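PDB 4MR0: plasmin and fibronectin-binding protein A from Streptococcus pneumoniae, which acts as a fibronectin-dependent adhesin and invasin on the bacterial surface, binding human fibronectin, plasmin, plasminogen and serum albumin. Local coordinates for residues E162-K167 / I192-G197; G219-N224 / G244-G249; D490-S495 / I506-S511. One frame throughout, in Å; residues are numbered along the deposited sequence.

Interaction 1 (E162-K167 / I192-G197). With MN (manganese (II) ion), chain F.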
# COMPACT_ATOMS: atom_id res chain seq x y z
N GLU A 162 21.32 15.68 2.31
CA GLU A 162 21.53 14.76 1.20
C GLU A 162 21.15 13.36 1.69
O GLU A 162 20.93 13.15 2.89
CB GLU A 162 22.98 14.77 0.71
CG GLU A 162 23.17 15.37 -0.70
CD GLU A 162 22.71 14.45 -1.83
OE1 GLU A 162 22.21 13.33 -1.57
OE2 GLU A 162 22.87 14.84 -3.01
N ILE A 163 21.08 12.43 0.74
CA ILE A 163 20.69 11.05 1.00
C ILE A 163 21.71 10.28 1.83
O ILE A 163 22.91 10.40 1.63
CB ILE A 163 20.49 10.29 -0.34
CG1 ILE A 163 19.47 11.03 -1.21
CG2 ILE A 163 20.04 8.86 -0.08
CD1 ILE A 163 19.40 10.51 -2.64
N VAL A 164 21.20 9.48 2.77
CA VAL A 164 22.01 8.63 3.62
C VAL A 164 21.91 7.22 3.02
O VAL A 164 20.83 6.78 2.63
CB VAL A 164 21.44 8.59 5.06
CG1 VAL A 164 22.23 7.59 5.91
CG2 VAL A 164 21.50 9.99 5.68
N PHE A 165 23.04 6.52 2.95
CA PHE A 165 23.04 5.19 2.36
C PHE A 165 23.24 4.08 3.38
O PHE A 165 24.27 4.02 4.06
CB PHE A 165 24.12 5.12 1.28
CG PHE A 165 23.97 6.19 0.25
CD1 PHE A 165 22.94 6.14 -0.68
CD2 PHE A 165 24.83 7.30 0.24
CE1 PHE A 165 22.75 7.17 -1.60
CE2 PHE A 165 24.65 8.34 -0.68
CZ PHE A 165 23.60 8.27 -1.60
N LEU A 166 22.24 3.22 3.50
CA LEU A 166 22.30 2.10 4.42
C LEU A 166 23.26 1.10 3.81
O LEU A 166 23.41 1.03 2.59
CB LEU A 166 20.91 1.48 4.58
CG LEU A 166 19.85 2.46 5.10
CD1 LEU A 166 18.49 1.78 5.12
CD2 LEU A 166 20.23 2.95 6.50
N LYS A 167 23.93 0.32 4.66
CA LYS A 167 24.89 -0.66 4.16
C LYS A 167 24.55 -2.01 4.76
O LYS A 167 23.84 -2.09 5.77
CB LYS A 167 26.32 -0.27 4.54
CG LYS A 167 26.76 1.11 4.08
CD LYS A 167 26.96 1.18 2.58
CE LYS A 167 27.52 2.54 2.16
NZ LYS A 167 28.89 2.77 2.71
N ILE A 192 14.43 11.59 -0.73
CA ILE A 192 14.20 10.38 0.05
C ILE A 192 15.40 10.27 0.98
O ILE A 192 16.54 10.28 0.52
CB ILE A 192 14.11 9.16 -0.88
CG1 ILE A 192 12.95 9.37 -1.87
CG2 ILE A 192 13.93 7.87 -0.06
CD1 ILE A 192 12.84 8.29 -2.96
N VAL A 193 15.14 10.16 2.28
CA VAL A 193 16.19 10.11 3.30
C VAL A 193 17.19 8.96 3.28
O VAL A 193 18.39 9.18 3.37
CB VAL A 193 15.56 10.19 4.71
CG1 VAL A 193 16.65 10.30 5.76
CG2 VAL A 193 14.63 11.39 4.80
N PHE A 194 16.69 7.73 3.17
CA PHE A 194 17.55 6.54 3.17
C PHE A 194 17.42 5.69 1.91
O PHE A 194 16.31 5.47 1.42
CB PHE A 194 17.21 5.66 4.38
CG PHE A 194 17.44 6.32 5.71
CD1 PHE A 194 18.73 6.56 6.16
CD2 PHE A 194 16.36 6.72 6.49
CE1 PHE A 194 18.95 7.17 7.39
CE2 PHE A 194 16.57 7.33 7.72
CZ PHE A 194 17.87 7.56 8.17
N MET A 195 18.56 5.21 1.41
CA MET A 195 18.61 4.33 0.24
C MET A 195 19.61 3.19 0.49
O MET A 195 20.53 3.34 1.30
CB MET A 195 19.05 5.12 -0.99
CG MET A 195 17.99 6.05 -1.55
SD MET A 195 18.43 6.73 -3.18
CE MET A 195 17.14 7.90 -3.47
N THR A 196 19.40 2.05 -0.17
CA THR A 196 20.29 0.90 0.00
C THR A 196 21.28 0.78 -1.15
O THR A 196 21.92 -0.25 -1.34
CB THR A 196 19.49 -0.41 0.10
OG1 THR A 196 18.77 -0.62 -1.12
CG2 THR A 196 18.52 -0.36 1.27
N GLY A 197 21.40 1.86 -1.92
CA GLY A 197 22.32 1.89 -3.04
C GLY A 197 22.70 3.33 -3.29
O GLY A 197 22.00 4.24 -2.86
MN MN F . 22.71 13.91 -4.99
O HOH W 1 22.63 11.87 -3.76
O HOH W 2 23.05 16.07 -5.96
O HOH W 3 24.94 13.58 -4.76

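Interaction 2 (G219-N224 / G244-G249)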
# COMPACT_ATOMS: atom_id res chain seq x y z
N GLY A 219 12.21 5.97 16.86
CA GLY A 219 12.20 7.36 16.46
C GLY A 219 11.15 7.79 15.45
O GLY A 219 10.14 7.12 15.20
N THR A 220 11.42 8.95 14.86
CA THR A 220 10.53 9.54 13.88
C THR A 220 11.36 9.96 12.67
O THR A 220 12.55 10.25 12.80
CB THR A 220 9.87 10.82 14.45
OG1 THR A 220 9.05 10.47 15.58
CG2 THR A 220 9.02 11.51 13.40
N ILE A 221 10.74 9.94 11.50
CA ILE A 221 11.39 10.40 10.29
C ILE A 221 10.41 11.45 9.77
O ILE A 221 9.31 11.11 9.36
CB ILE A 221 11.56 9.30 9.22
CG1 ILE A 221 12.52 8.23 9.72
CG2 ILE A 221 12.09 9.91 7.93
CD1 ILE A 221 12.74 7.07 8.73
N ASP A 222 10.81 12.71 9.85
CA ASP A 222 9.97 13.81 9.38
C ASP A 222 10.31 14.00 7.90
O ASP A 222 11.34 14.57 7.56
CB ASP A 222 10.30 15.09 10.15
CG ASP A 222 9.32 16.21 9.87
OD1 ASP A 222 8.69 16.21 8.80
OD2 ASP A 222 9.19 17.12 10.73
N MET A 223 9.45 13.51 7.03
CA MET A 223 9.73 13.64 5.61
C MET A 223 9.60 15.10 5.16
O MET A 223 9.85 15.44 4.00
CB MET A 223 8.81 12.70 4.85
CG MET A 223 9.07 11.23 5.21
SD MET A 223 7.98 9.99 4.41
CE MET A 223 6.51 10.14 5.62
N ASN A 224 9.19 15.95 6.11
CA ASN A 224 9.11 17.40 5.95
C ASN A 224 8.35 17.91 4.72
O ASN A 224 8.76 18.90 4.10
CB ASN A 224 10.55 17.92 5.93
CG ASN A 224 10.70 19.35 6.44
OD1 ASN A 224 9.81 19.89 7.09
ND2 ASN A 224 11.85 19.95 6.15
N GLY A 244 10.14 11.17 0.59
CA GLY A 244 9.91 9.85 1.15
C GLY A 244 10.97 9.54 2.19
O GLY A 244 11.85 10.37 2.44
N ALA A 245 10.91 8.35 2.78
CA ALA A 245 11.89 7.98 3.81
C ALA A 245 12.87 6.90 3.39
O ALA A 245 14.07 7.01 3.64
CB ALA A 245 11.17 7.54 5.09
N PHE A 246 12.36 5.85 2.75
CA PHE A 246 13.20 4.72 2.34
C PHE A 246 13.04 4.29 0.89
O PHE A 246 11.94 4.23 0.37
CB PHE A 246 12.88 3.49 3.21
CG PHE A 246 13.35 3.59 4.64
CD1 PHE A 246 14.66 3.24 4.98
CD2 PHE A 246 12.48 4.00 5.64
CE1 PHE A 246 15.09 3.29 6.30
CE2 PHE A 246 12.91 4.06 6.97
CZ PHE A 246 14.20 3.70 7.30
N ALA A 247 14.17 3.99 0.25
CA ALA A 247 14.19 3.47 -1.11
C ALA A 247 15.02 2.20 -0.95
O ALA A 247 16.25 2.23 -0.92
CB ALA A 247 14.87 4.44 -2.06
N ILE A 248 14.32 1.08 -0.81
CA ILE A 248 14.93 -0.23 -0.62
C ILE A 248 14.93 -1.00 -1.93
O ILE A 248 13.89 -1.43 -2.41
CB ILE A 248 14.15 -1.02 0.45
CG1 ILE A 248 14.13 -0.22 1.76
CG2 ILE A 248 14.79 -2.38 0.68
CD1 ILE A 248 13.14 -0.73 2.77
N GLY A 249 16.11 -1.16 -2.53
CA GLY A 249 16.18 -1.87 -3.79
C GLY A 249 17.24 -2.95 -3.82
O GLY A 249 18.35 -2.76 -3.31

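Interaction 3 (D490-S495 / I506-S511)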
# COMPACT_ATOMS: atom_id res chain seq x y z
N ASP A 490 -11.28 -17.95 -12.51
CA ASP A 490 -11.38 -19.28 -11.93
C ASP A 490 -11.07 -19.26 -10.44
O ASP A 490 -10.38 -18.36 -9.95
CB ASP A 490 -10.40 -20.21 -12.66
CG ASP A 490 -10.70 -21.69 -12.45
OD1 ASP A 490 -11.76 -22.02 -11.86
OD2 ASP A 490 -9.88 -22.52 -12.90
N ASN A 491 -11.58 -20.26 -9.74
CA ASN A 491 -11.38 -20.42 -8.31
C ASN A 491 -11.67 -19.19 -7.46
O ASN A 491 -10.79 -18.64 -6.80
CB ASN A 491 -9.95 -20.91 -8.04
CG ASN A 491 -9.73 -22.33 -8.53
OD1 ASN A 491 -10.49 -23.24 -8.16
ND2 ASN A 491 -8.71 -22.54 -9.35
N LEU A 492 -12.93 -18.75 -7.50
CA LEU A 492 -13.37 -17.61 -6.71
C LEU A 492 -14.15 -18.16 -5.52
O LEU A 492 -15.06 -18.97 -5.69
CB LEU A 492 -14.29 -16.69 -7.52
CG LEU A 492 -15.00 -15.60 -6.72
CD1 LEU A 492 -14.00 -14.60 -6.18
CD2 LEU A 492 -16.03 -14.89 -7.60
N VAL A 493 -13.78 -17.72 -4.32
CA VAL A 493 -14.46 -18.14 -3.09
C VAL A 493 -14.86 -16.91 -2.29
O VAL A 493 -14.00 -16.11 -1.90
CB VAL A 493 -13.55 -19.03 -2.20
CG1 VAL A 493 -14.24 -19.30 -0.86
CG2 VAL A 493 -13.26 -20.35 -2.91
N VAL A 494 -16.15 -16.76 -2.05
CA VAL A 494 -16.67 -15.64 -1.26
C VAL A 494 -17.55 -16.29 -0.21
O VAL A 494 -18.69 -16.67 -0.50
CB VAL A 494 -17.51 -14.68 -2.13
CG1 VAL A 494 -17.87 -13.43 -1.34
CG2 VAL A 494 -16.74 -14.32 -3.39
N SER A 495 -17.03 -16.44 1.01
CA SER A 495 -17.80 -17.13 2.04
C SER A 495 -17.67 -16.61 3.45
O SER A 495 -16.66 -16.02 3.83
CB SER A 495 -17.43 -18.61 2.03
OG SER A 495 -17.57 -19.17 0.75
N ILE A 506 -23.04 -8.42 -2.12
CA ILE A 506 -22.00 -8.97 -2.99
C ILE A 506 -22.43 -8.98 -4.45
O ILE A 506 -23.56 -9.37 -4.78
CB ILE A 506 -21.65 -10.42 -2.58
CG1 ILE A 506 -21.07 -10.43 -1.17
CG2 ILE A 506 -20.67 -11.02 -3.58
CD1 ILE A 506 -21.04 -11.81 -0.53
N VAL A 507 -21.54 -8.53 -5.32
CA VAL A 507 -21.81 -8.53 -6.75
C VAL A 507 -20.71 -9.33 -7.44
O VAL A 507 -19.53 -9.00 -7.31
CB VAL A 507 -21.83 -7.11 -7.35
CG1 VAL A 507 -21.99 -7.19 -8.87
CG2 VAL A 507 -22.96 -6.29 -6.75
N ILE A 508 -21.11 -10.38 -8.14
CA ILE A 508 -20.17 -11.21 -8.88
C ILE A 508 -20.59 -11.06 -10.34
O ILE A 508 -21.67 -11.50 -10.73
CB ILE A 508 -20.24 -12.68 -8.44
CG1 ILE A 508 -19.73 -12.79 -7.00
CG2 ILE A 508 -19.41 -13.56 -9.37
CD1 ILE A 508 -19.80 -14.20 -6.43
N GLU A 509 -19.73 -10.42 -11.12
CA GLU A 509 -20.03 -10.13 -12.51
C GLU A 509 -19.03 -10.66 -13.52
O GLU A 509 -17.83 -10.42 -13.41
CB GLU A 509 -20.15 -8.61 -12.68
CG GLU A 509 -20.46 -8.14 -14.08
CD GLU A 509 -20.56 -6.63 -14.17
OE1 GLU A 509 -20.70 -5.97 -13.11
OE2 GLU A 509 -20.51 -6.09 -15.30
N ASP A 510 -19.54 -11.38 -14.52
CA ASP A 510 -18.70 -11.92 -15.59
C ASP A 510 -17.58 -12.86 -15.17
O ASP A 510 -16.58 -12.98 -15.88
CB ASP A 510 -18.10 -10.78 -16.41
CG ASP A 510 -19.10 -10.17 -17.37
OD1 ASP A 510 -19.41 -10.83 -18.38
OD2 ASP A 510 -19.57 -9.04 -17.10
N SER A 511 -17.74 -13.53 -14.04
CA SER A 511 -16.72 -14.46 -13.58
C SER A 511 -16.93 -15.84 -14.18
O SER A 511 -18.07 -16.24 -14.44
CB SER A 511 -16.72 -14.51 -12.05
OG SER A 511 -16.42 -13.23 -11.52

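Interaction 1 (E162-K167 / I192-G197)
Val164 and Phe165 pair in parallel with Phe194 and Met195, as neighbouring rungs do in a right-handed parallel beta-helix of the pectate lyase-like kind. Three backbone bonds join the segments: Val164 N to Val193 O, Met195 N to Val164 O, and Leu166 N to Met195 O, the last at 2.8 Å. Val164 and Phe194 share one face of the sheet and lie side by side, pointing the same way. CB and CG1 of Val164 rest against CD1 and CE1 of the ring. Leu166 CD2 reaches the same ring atom, CD1, and Val193 CG1 sits over one ring face toward its rim. Phe165 and Met195 share the other face. In Met195, SD is anti to CB (chi2 -169°), which sets it against CD1 and CG2 of Ile163. Met195 CE ends 3.6 Å from Ile163 CD1. Helix 132-143 lies against Val164 and Phe165.

At the start of 162-167, Glu162 binds manganese together with His189 and Thr200. Its two oxygens divide the work. OE2 takes the metal at 2.2 Å. OE1 accepts Ile163 N through its anti lone pair and also a hydrogen from a manganese-bound water, 2.7 Å from OE1.

Interaction 2 (G219-N224 / G244-G249)
Ile221 reaches the Phe246 ring with CD1, which is anti to CA (chi2 179°) and so stretches the longer branch outward from CG1, itself beside the backbone N. In Met223, SD likewise lies anti to CA (chi2 178°), which brings the sulfur to the backbone at Gly244 and Ala245. The bend at chi3 (-83°) turns CE aside.

The closest approach is Ile221 CD1 to Phe246 CE2, at 3.5 Å. CZ of the ring lies a little farther from the same methyl. The two side chains cross at about a right angle. The other branch of Ile221 meets Ala245, with CG2 3.8 Å from Ala245 CB. Ile221 CD1 lies near that methyl too, besides touching the ring.

Met223 lies against the corner at Ala245 in segment 244-249. Its SD is 3.7 Å from Ala245 N and 4.1 Å from Ala245 CB. Met223 CG packs against the carbonyl group of Gly244. All five residues are buried, and the contact between them is apolar packing across the interior of the beta-helix. The chain turns a corner at Ala245, and its CB touches both Ile221 and Met223.

Strand 220-222 runs between strands 178-182 and 260-265, to which it is paired in parallel. Phe261 of strand 260-265 touches Met223, Ala245 and Phe246. Phe246 also meets Tyr216 edge-to-face and packs on Ile256 of strand 254-257. Strand 243-252 continues beside strands 194-195 and 270-273.

Interaction 3 (D490-S495 / I506-S511)
Val494 and Ile506 make the closest approach here, with Val494 CG1 3.7 Å from Ile506 CD1. They reach toward each other tip to tip. Leu492 and Ile508 meet in the same manner one step along. CD2 of Leu492 lies 4.0 Å from Ile508 CD1 and equally far from Ile508 CG2, so it touches both branches. In Leu492, CG is anti to the backbone N (chi1 170°), and from there CD2 reaches Ile508. A longer contact links the two pairs, from Val494 CG2 to Ile508 CD1 at 4.3 Å.

The two strands are nearly antiparallel, at 165°, but they are not partners in a sheet. Their axes come no nearer than 10.4 Å, and side chains alone span the gap. This is how facing walls of a parallel beta-helix meet inside one coil. Both strands lie in the fifth PbH1 repeat. Leu485 of the preceding strand 483-486 touches Leu492, Val494 and Ile508, and Val517 of strand 515-523 touches Ile508. The aliphatic packing therefore continues into the coils before and after.

The contact is looser toward Ser511, whose OG is 4.3 Å from Leu492 CD2. That hydroxyl is hydrogen-bonded to Val488 N. Residues on the outer side of each wall take no part. Val493 points away from the opposing strand, and Val507 and Glu509 also lie partly exposed. Asp490 is partly exposed too. Its OD1 accepts Asn491 N at 2.8 Å, met from 45° above the carboxylate plane, and also Lys514 N.

How the interactions relate
The three contacts follow one another along the chain, each closing before the next opens. Interactions 1 and 2 are neighbours, with centres 9 Å apart. Strands 194-195 and 243-252 run side by side, and Phe194 N and O probably bond to Ala245 O and Ala247 N. Phe194 also packs on Phe246, which carries the interior packing from one coil to the next. Interaction 3 lies on the opposite side of the chain's centre, about 44 Å from interaction 1 and 39 Å from interaction 2, between centres. Interaction 1 joins successive coils, whereas interactions 2 and 3 span the interior. The same coil architecture thus recurs along the elongated beta-helical domain, one part of a longer cell-wall-anchored adhesin.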